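Local structure of flavodoxin (Aquifex aeolicus, 2ARK) at residues K6-Y11 with D54-G59; D12-N17 with P61-L66; G88-A93 with L121-T126. The protein binds FMN and probably acts as a low-potential electron donor to a range of redox enzymes. All coordinates share one frame; numbering follows the deposited sequence.

Interaction 1. Residues K6-Y11 with D54-G59; sequences KVLVIY and DGLAVG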
loop_
_atom_site.group_PDB
_atom_site.type_symbol
_atom_site.label_atom_id
_atom_site.label_comp_id
_atom_site.label_asym_id
_atom_site.label_seq_id
_atom_site.Cartn_x
_atom_site.Cartn_y
_atom_site.Cartn_z
ATOM N N LYS A 6 22.457 17.495 7.530
ATOM C CA LYS A 6 21.419 17.940 8.459
ATOM C C LYS A 6 20.288 16.901 8.467
ATOM O O LYS A 6 19.613 16.705 7.441
ATOM C CB LYS A 6 20.883 19.316 8.028
ATOM C CG LYS A 6 21.768 20.484 8.363
ATOM C CD LYS A 6 21.891 21.398 7.164
ATOM C CE LYS A 6 20.960 22.594 7.204
ATOM N NZ LYS A 6 20.885 23.225 5.857
ATOM N N VAL A 7 20.133 16.218 9.611
ATOM C CA VAL A 7 19.128 15.161 9.790
ATOM C C VAL A 7 18.070 15.517 10.858
ATOM O O VAL A 7 18.394 15.912 11.983
ATOM C CB VAL A 7 19.820 13.789 10.077
ATOM C CG1 VAL A 7 18.834 12.730 10.551
ATOM C CG2 VAL A 7 20.533 13.287 8.837
ATOM N N LEU A 8 16.803 15.388 10.492
ATOM C CA LEU A 8 15.675 15.602 11.414
ATOM C C LEU A 8 15.079 14.261 11.768
ATOM O O LEU A 8 14.652 13.498 10.886
ATOM C CB LEU A 8 14.584 16.455 10.759
ATOM C CG LEU A 8 13.636 17.370 11.548
ATOM C CD1 LEU A 8 12.267 17.377 10.885
ATOM C CD2 LEU A 8 13.492 17.145 13.104
ATOM N N VAL A 9 15.069 13.949 13.052
ATOM C CA VAL A 9 14.313 12.800 13.519
ATOM C C VAL A 9 13.089 13.371 14.212
ATOM O O VAL A 9 13.205 14.032 15.223
ATOM C CB VAL A 9 15.130 11.872 14.450
ATOM C CG1 VAL A 9 14.310 10.610 14.836
ATOM C CG2 VAL A 9 16.419 11.480 13.774
ATOM N N ILE A 10 11.917 13.137 13.634
ATOM C CA ILE A 10 10.685 13.690 14.190
ATOM C C ILE A 10 9.762 12.506 14.491
ATOM O O ILE A 10 9.669 11.607 13.678
ATOM C CB ILE A 10 10.074 14.749 13.206
ATOM C CG1 ILE A 10 8.888 15.450 13.809
ATOM C CG2 ILE A 10 9.703 14.148 11.805
ATOM C CD1 ILE A 10 8.010 16.114 12.685
ATOM N N TYR A 11 9.130 12.458 15.668
ATOM C CA TYR A 11 8.323 11.259 16.056
ATOM C C TYR A 11 7.062 11.659 16.828
ATOM O O TYR A 11 7.030 12.687 17.503
ATOM C CB TYR A 11 9.156 10.249 16.881
ATOM C CG TYR A 11 9.555 10.839 18.201
ATOM C CD1 TYR A 11 8.798 10.613 19.342
ATOM C CD2 TYR A 11 10.636 11.710 18.292
ATOM C CE1 TYR A 11 9.123 11.236 20.552
ATOM C CE2 TYR A 11 10.979 12.306 19.485
ATOM C CZ TYR A 11 10.225 12.063 20.609
ATOM O OH TYR A 11 10.558 12.683 21.783
ATOM N N ASP A 54 18.204 18.021 5.614
ATOM C CA ASP A 54 18.500 17.392 4.321
ATOM C C ASP A 54 17.768 16.069 4.226
ATOM O O ASP A 54 17.271 15.713 3.169
ATOM C CB ASP A 54 20.008 17.168 4.146
ATOM C CG ASP A 54 20.771 18.468 4.072
ATOM O OD1 ASP A 54 20.309 19.346 3.318
ATOM O OD2 ASP A 54 21.815 18.626 4.754
ATOM N N GLY A 55 17.734 15.354 5.353
ATOM C CA GLY A 55 17.122 14.056 5.492
ATOM C C GLY A 55 16.242 14.029 6.723
ATOM O O GLY A 55 16.535 14.707 7.711
ATOM N N LEU A 56 15.144 13.270 6.626
ATOM C CA LEU A 56 14.151 13.104 7.699
ATOM C C LEU A 56 13.890 11.636 8.011
ATOM O O LEU A 56 13.713 10.835 7.091
ATOM C CB LEU A 56 12.794 13.700 7.298
ATOM C CG LEU A 56 12.678 15.199 7.096
ATOM C CD1 LEU A 56 13.174 15.564 5.665
ATOM C CD2 LEU A 56 11.236 15.593 7.314
ATOM N N ALA A 57 13.844 11.291 9.300
ATOM C CA ALA A 57 13.248 10.026 9.726
ATOM C C ALA A 57 11.965 10.370 10.463
ATOM O O ALA A 57 11.955 11.205 11.347
ATOM C CB ALA A 57 14.214 9.225 10.609
ATOM N N VAL A 58 10.862 9.771 10.053
ATOM C CA VAL A 58 9.577 10.120 10.631
ATOM C C VAL A 58 9.029 8.864 11.287
ATOM O O VAL A 58 8.875 7.859 10.626
ATOM C CB VAL A 58 8.599 10.647 9.527
ATOM C CG1 VAL A 58 7.193 10.902 10.113
ATOM C CG2 VAL A 58 9.172 11.887 8.792
ATOM N N GLY A 59 8.774 8.905 12.589
ATOM C CA GLY A 59 8.311 7.720 13.304
ATOM C C GLY A 59 6.958 7.908 13.916
ATOM O O GLY A 59 6.594 9.009 14.340
#
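Strands 6-11 and 55-59 run side by side in parallel, their short axes 4.7 Å apart and 13° from alignment, with Val7 level with Gly55 and each later residue level with its counterpart up to Tyr11 and Gly59. They are neighbours in the central parallel sheet of the flavodoxin fold, a three-layer alpha/beta sandwich. Leu8 and Ile10 each work in both directions: Leu8 N donates to Gly55 O and Leu8 O accepts from Ala57 N, and Ile10 repeats the pattern with Ala57 O and Gly59 N. Side chains alternate between the two faces. Val9, Ala57 and Tyr11 lie on the face covered by helix 17-30, while Ile10 and Val58 meet helix 69-78 on the other. There Ile10 CG2 and Val58 CG2 touch at 3.8 Å, the two side chains lying alongside and pointing the same way; Leu8 CD1 meets Leu56 CD2 at 4.1 Å. At the start of the pair Asp54 has CG anti to its carbonyl carbon (chi1 -65°), and Lys6 N donates to the anti side of its OD2 at 3.1 Å. An alanine here would probably leave Lys6 N without its carboxylate acceptor. The backbone grip would remain, for Lys6 O takes two donors, Asp54 N at 2.7 Å and Gly55 N at 3.1 Å.

Interaction 2. Residues D12-N17 with P61-L66; sequences DTRTGN and PTNMGL. With PO4 (phosphate ion), chain G.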
loop_
_atom_site.group_PDB
_atom_site.type_symbol
_atom_site.label_atom_id
_atom_site.label_comp_id
_atom_site.label_asym_id
_atom_site.label_seq_id
_atom_site.Cartn_x
_atom_site.Cartn_y
_atom_site.Cartn_z
ATOM N N ASP A 12 6.020 10.840 16.691
ATOM C CA ASP A 12 4.911 10.815 17.613
ATOM C C ASP A 12 5.058 9.546 18.450
ATOM O O ASP A 12 5.829 8.643 18.096
ATOM C CB ASP A 12 3.587 10.816 16.856
ATOM C CG ASP A 12 2.392 11.160 17.753
ATOM O OD1 ASP A 12 2.591 11.428 18.946
ATOM O OD2 ASP A 12 1.240 11.129 17.293
ATOM N N THR A 13 4.324 9.460 19.554
ATOM C CA THR A 13 4.340 8.265 20.402
ATOM C C THR A 13 3.058 8.168 21.284
ATOM O O THR A 13 2.522 9.177 21.730
ATOM C CB THR A 13 5.676 8.224 21.268
ATOM O OG1 THR A 13 5.773 6.981 21.957
ATOM C CG2 THR A 13 5.751 9.391 22.283
ATOM N N ARG A 14 2.535 6.970 21.506
ATOM C CA ARG A 14 1.546 6.816 22.589
ATOM C C ARG A 14 2.108 6.463 23.951
ATOM O O ARG A 14 1.696 7.070 24.936
ATOM C CB ARG A 14 0.318 5.941 22.265
ATOM C CG ARG A 14 0.435 4.870 21.183
ATOM C CD ARG A 14 -0.593 3.699 21.480
ATOM N NE ARG A 14 -2.000 3.800 21.011
ATOM C CZ ARG A 14 -2.612 4.873 20.492
ATOM N NH1 ARG A 14 -1.968 6.041 20.336
ATOM N NH2 ARG A 14 -3.893 4.769 20.108
ATOM N N THR A 15 3.056 5.526 24.006
ATOM C CA THR A 15 3.592 5.015 25.284
ATOM C C THR A 15 5.060 5.289 25.527
ATOM O O THR A 15 5.556 5.053 26.633
ATOM C CB THR A 15 3.428 3.493 25.429
ATOM O OG1 THR A 15 4.071 2.839 24.314
ATOM C CG2 THR A 15 1.967 3.137 25.495
ATOM N N GLY A 16 5.766 5.735 24.495
ATOM C CA GLY A 16 7.189 5.956 24.605
ATOM C C GLY A 16 8.021 5.058 23.716
ATOM O O GLY A 16 9.201 5.309 23.523
ATOM N N ASN A 17 7.426 4.011 23.160
ATOM C CA ASN A 17 8.195 3.024 22.418
ATOM C C ASN A 17 8.819 3.646 21.205
ATOM O O ASN A 17 10.024 3.475 20.991
ATOM C CB ASN A 17 7.331 1.836 22.044
ATOM C CG ASN A 17 6.884 1.046 23.256
ATOM O OD1 ASN A 17 7.591 0.969 24.269
ATOM N ND2 ASN A 17 5.698 0.459 23.168
ATOM N N PRO A 61 3.760 5.553 16.244
ATOM C CA PRO A 61 3.185 4.266 16.637
ATOM C C PRO A 61 2.311 3.750 15.492
ATOM O O PRO A 61 1.775 4.549 14.708
ATOM C CB PRO A 61 2.316 4.631 17.855
ATOM C CG PRO A 61 2.041 6.137 17.719
ATOM C CD PRO A 61 3.307 6.670 17.094
ATOM N N THR A 62 2.160 2.438 15.360
ATOM C CA THR A 62 1.195 1.908 14.409
ATOM C C THR A 62 -0.176 2.112 14.978
ATOM O O THR A 62 -0.550 1.444 15.914
ATOM C CB THR A 62 1.407 0.391 14.189
ATOM O OG1 THR A 62 2.700 0.203 13.625
ATOM C CG2 THR A 62 0.345 -0.207 13.216
ATOM N N ASN A 63 -0.927 3.044 14.427
ATOM C CA ASN A 63 -2.283 3.300 14.917
ATOM C C ASN A 63 -3.318 2.930 13.839
ATOM O O ASN A 63 -3.461 3.640 12.827
ATOM C CB ASN A 63 -2.461 4.762 15.375
ATOM C CG ASN A 63 -1.678 5.108 16.668
ATOM O OD1 ASN A 63 -1.521 6.284 17.005
ATOM N ND2 ASN A 63 -1.222 4.102 17.391
HETATM N N MSE A 64 -4.037 1.835 14.072
HETATM C CA MSE A 64 -4.954 1.280 13.100
HETATM C C MSE A 64 -4.239 1.050 11.765
HETATM O O MSE A 64 -4.801 1.267 10.701
HETATM C CB MSE A 64 -6.205 2.147 12.938
HETATM C CG MSE A 64 -6.948 2.456 14.244
HETATM SE SE MSE A 64 -7.501 0.803 15.354
HETATM C CE MSE A 64 -5.701 0.234 16.418
ATOM N N GLY A 65 -2.989 0.612 11.838
ATOM C CA GLY A 65 -2.221 0.272 10.651
ATOM C C GLY A 65 -1.550 1.446 9.963
ATOM O O GLY A 65 -0.955 1.265 8.923
ATOM N N LEU A 66 -1.629 2.638 10.551
ATOM C CA LEU A 66 -1.263 3.877 9.885
ATOM C C LEU A 66 -0.503 4.818 10.818
ATOM O O LEU A 66 -0.569 4.645 12.045
ATOM C CB LEU A 66 -2.530 4.609 9.371
ATOM C CG LEU A 66 -3.409 3.958 8.282
ATOM C CD1 LEU A 66 -4.637 4.787 7.934
ATOM C CD2 LEU A 66 -2.642 3.621 7.023
HETATM P P PO4 G . 4.565 4.353 21.030
HETATM O O1 PO4 G . 4.274 3.025 20.372
HETATM O O2 PO4 G . 3.293 4.977 21.438
HETATM O O3 PO4 G . 5.321 4.184 22.296
HETATM O O4 PO4 G . 5.245 5.285 20.111
#
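Pro61 packs its ring against the backbone of Asp12 and Thr13 and the first part of the Arg14 side chain, and this is the close-fitting half of the contact. Pro61 CD lies 3.4 Å from Asp12 O and 3.8 Å from Thr13 CA, while Pro61 CB meets Arg14 CG at 3.8 Å. Asp12 itself is held by Ser68, whose hydroxyl OG is hydrogen-bonded to OD2, and its OD1 is met from above the carboxylate plane by Thr13 N.

The outer half is looser. Arg14, an exposed residue bent at chi3 (85°), reaches tip to tip toward Asn63. Asn63 ND2 sits 3.5 Å above the guanidinium plane, over its centre, with the two flat groups turned 44° from each other. Arg14 NH1 and Asn63 OD1 come close, but the angle is too poor for a bond, so the two tips lie against each other without a hydrogen bond. Asn63 also opens the type I' turn that ends at Leu66, and its backbone O takes a bond from Lys72 of the second subunit.

Between Thr13 and Asn17 the first loop curls around a phosphate ion. Several approaches to the ion are implausibly short, so its exact placement is doubtful. As modelled, it accepts hydrogen bonds from Thr15 N and Thr15 OG1, and Thr18 OG1 adds a further bond. Gly16 N bonds to Thr13 OG1 at 2.8 Å, an ST motif that tightens the curl just before helix 17-30, with Gly16 as N-cap. The position of the ion, which probably came from the crystallisation liquor, is consistent with the FMN phosphate site, in the phosphate-binding loop that follows the first strand in flavodoxins.

Interaction 3. Residues G88-A93 with L121-T126; sequences GKIACA and LVFGVT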
loop_
_atom_site.group_PDB
_atom_site.type_symbol
_atom_site.label_atom_id
_atom_site.label_comp_id
_atom_site.label_asym_id
_atom_site.label_seq_id
_atom_site.Cartn_x
_atom_site.Cartn_y
_atom_site.Cartn_z
ATOM N N GLY A 88 12.703 16.836 -3.045
ATOM C CA GLY A 88 14.075 16.331 -3.081
ATOM C C GLY A 88 14.779 16.243 -1.736
ATOM O O GLY A 88 15.988 16.020 -1.685
ATOM N N LYS A 89 14.040 16.434 -0.643
ATOM C CA LYS A 89 14.544 16.037 0.664
ATOM C C LYS A 89 14.537 14.534 0.666
ATOM O O LYS A 89 13.788 13.929 -0.104
ATOM C CB LYS A 89 13.714 16.607 1.821
ATOM C CG LYS A 89 14.087 18.028 2.136
ATOM C CD LYS A 89 13.182 18.657 3.169
ATOM C CE LYS A 89 13.202 20.169 2.984
ATOM N NZ LYS A 89 14.573 20.715 3.118
ATOM N N ILE A 90 15.395 13.944 1.497
ATOM C CA ILE A 90 15.535 12.503 1.619
ATOM C C ILE A 90 14.890 12.100 2.936
ATOM O O ILE A 90 15.135 12.746 3.962
ATOM C CB ILE A 90 17.030 12.086 1.570
ATOM C CG1 ILE A 90 17.621 12.459 0.202
ATOM C CG2 ILE A 90 17.193 10.598 1.835
ATOM C CD1 ILE A 90 19.113 12.404 0.111
ATOM N N ALA A 91 14.038 11.065 2.902
ATOM C CA ALA A 91 13.261 10.648 4.077
ATOM C C ALA A 91 13.073 9.141 4.161
ATOM O O ALA A 91 13.157 8.442 3.158
ATOM C CB ALA A 91 11.904 11.340 4.105
ATOM N N CYS A 92 12.851 8.662 5.388
ATOM C CA CYS A 92 12.478 7.271 5.712
ATOM C C CYS A 92 11.508 7.293 6.908
ATOM O O CYS A 92 11.158 8.376 7.387
ATOM C CB CYS A 92 13.722 6.467 6.046
ATOM S SG CYS A 92 14.706 7.195 7.402
ATOM N N ALA A 93 11.114 6.105 7.385
ATOM C CA ALA A 93 9.985 5.912 8.296
ATOM C C ALA A 93 10.381 4.936 9.378
ATOM O O ALA A 93 11.263 4.105 9.157
ATOM C CB ALA A 93 8.733 5.354 7.505
ATOM N N LEU A 121 12.527 12.063 -1.821
ATOM C CA LEU A 121 13.112 10.785 -2.220
ATOM C C LEU A 121 13.101 9.922 -0.955
ATOM O O LEU A 121 13.729 10.302 0.054
ATOM C CB LEU A 121 14.556 10.970 -2.688
ATOM C CG LEU A 121 15.069 11.514 -4.031
ATOM C CD1 LEU A 121 15.053 10.421 -5.073
ATOM C CD2 LEU A 121 14.345 12.776 -4.557
ATOM N N VAL A 122 12.381 8.791 -0.993
ATOM C CA VAL A 122 12.256 7.898 0.165
ATOM C C VAL A 122 12.886 6.519 -0.046
ATOM O O VAL A 122 13.085 6.051 -1.167
ATOM C CB VAL A 122 10.779 7.768 0.625
ATOM C CG1 VAL A 122 10.129 9.173 0.765
ATOM C CG2 VAL A 122 9.977 6.903 -0.357
ATOM N N PHE A 123 13.204 5.866 1.056
ATOM C CA PHE A 123 13.952 4.616 0.998
ATOM C C PHE A 123 13.669 3.774 2.276
ATOM O O PHE A 123 13.192 4.293 3.300
ATOM C CB PHE A 123 15.470 4.928 0.879
ATOM C CG PHE A 123 16.039 5.538 2.122
ATOM C CD1 PHE A 123 15.919 6.908 2.371
ATOM C CD2 PHE A 123 16.647 4.745 3.092
ATOM C CE1 PHE A 123 16.444 7.472 3.556
ATOM C CE2 PHE A 123 17.151 5.309 4.271
ATOM C CZ PHE A 123 17.026 6.660 4.502
ATOM N N GLY A 124 13.980 2.486 2.173
ATOM C CA GLY A 124 14.125 1.579 3.313
ATOM C C GLY A 124 15.531 0.987 3.246
ATOM O O GLY A 124 16.347 1.409 2.410
ATOM N N VAL A 125 15.829 0.020 4.114
ATOM C CA VAL A 125 17.194 -0.513 4.242
ATOM C C VAL A 125 17.284 -2.000 4.016
ATOM O O VAL A 125 16.526 -2.767 4.577
ATOM C CB VAL A 125 17.831 -0.142 5.615
ATOM C CG1 VAL A 125 19.190 -0.772 5.767
ATOM C CG2 VAL A 125 17.937 1.361 5.765
ATOM N N THR A 126 18.230 -2.411 3.182
ATOM C CA THR A 126 18.427 -3.836 2.869
ATOM C C THR A 126 19.133 -4.598 3.990
ATOM O O THR A 126 18.892 -5.786 4.187
ATOM C CB THR A 126 19.265 -4.007 1.605
ATOM O OG1 THR A 126 20.384 -3.131 1.676
ATOM C CG2 THR A 126 18.445 -3.679 0.339
HETATM O O HOH W 1 11.901 3.843 5.668
#
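Phe123 lays its ring beside the strand that carries Ile90, Ala91 and Cys92, where the beta-alpha-beta unit of strand 90-97, helix 104-117 and strand 121-128 brings its two parallel strands together. Cys92 CB stands over one ring face, 3.9 Å from the centroid and offset toward the rim, a CH-pi contact; Cys92 SG adds an oblique sulfur-aromatic approach. Ile90 crosses Phe123 at about a right angle, its CG2 reaching Phe123 CE1 at 3.6 Å. The first torsion of Phe123 (chi1 69°) sets CG between the backbone N and the carbonyl carbon, and the ring beyond it lies against the neighbouring strand.

Around this cluster, the pairing is regular at its start and slackens along the chain. Leu121 N donates to Lys89 O at 2.8 Å and Ala91 N to Leu121 O at 3.0 Å, but the bond from Phe123 N to Ala91 O is weak, at 3.3 Å.

Farther out, Leu161 of helix 148-168 packs on both Cys92 and Phe123, and Trp164 meets the phenyl ring edge-to-face. Leu112 and Met116 of helix 104-117 cover Val122 on the other face of the sheet. Backbone hydrogen bonds from Val122 reach the third subunit, whose own Val122 packs on Val122 and whose Phe120 packs on Phe123. Past the weak bond a water takes over the bridging: it accepts from Ala93 N at 2.9 Å and donates to Phe123 O at 2.7 Å.

The three contacts sample one parallel sheet and the loops at its end. Interactions 1 and 3 have centres about 10 Å apart and are joined directly, because strands 55-61 and 90-97 are neighbours: Leu56 N probably bonds to Ile90 O, and Leu56 O to Cys92 N. Interaction 2 continues both strands of interaction 1 into the loops before helices 17-30 and 69-78, about 17 Å away between centres, so their segments alternate along the chain. Interaction 3 follows both in sequence; its nearest atoms lie about 10 Å from interaction 2. The sheet thus builds the core, the loop after its strand 5-11 curls round the phosphate, and its strand 121-128 meets another subunit.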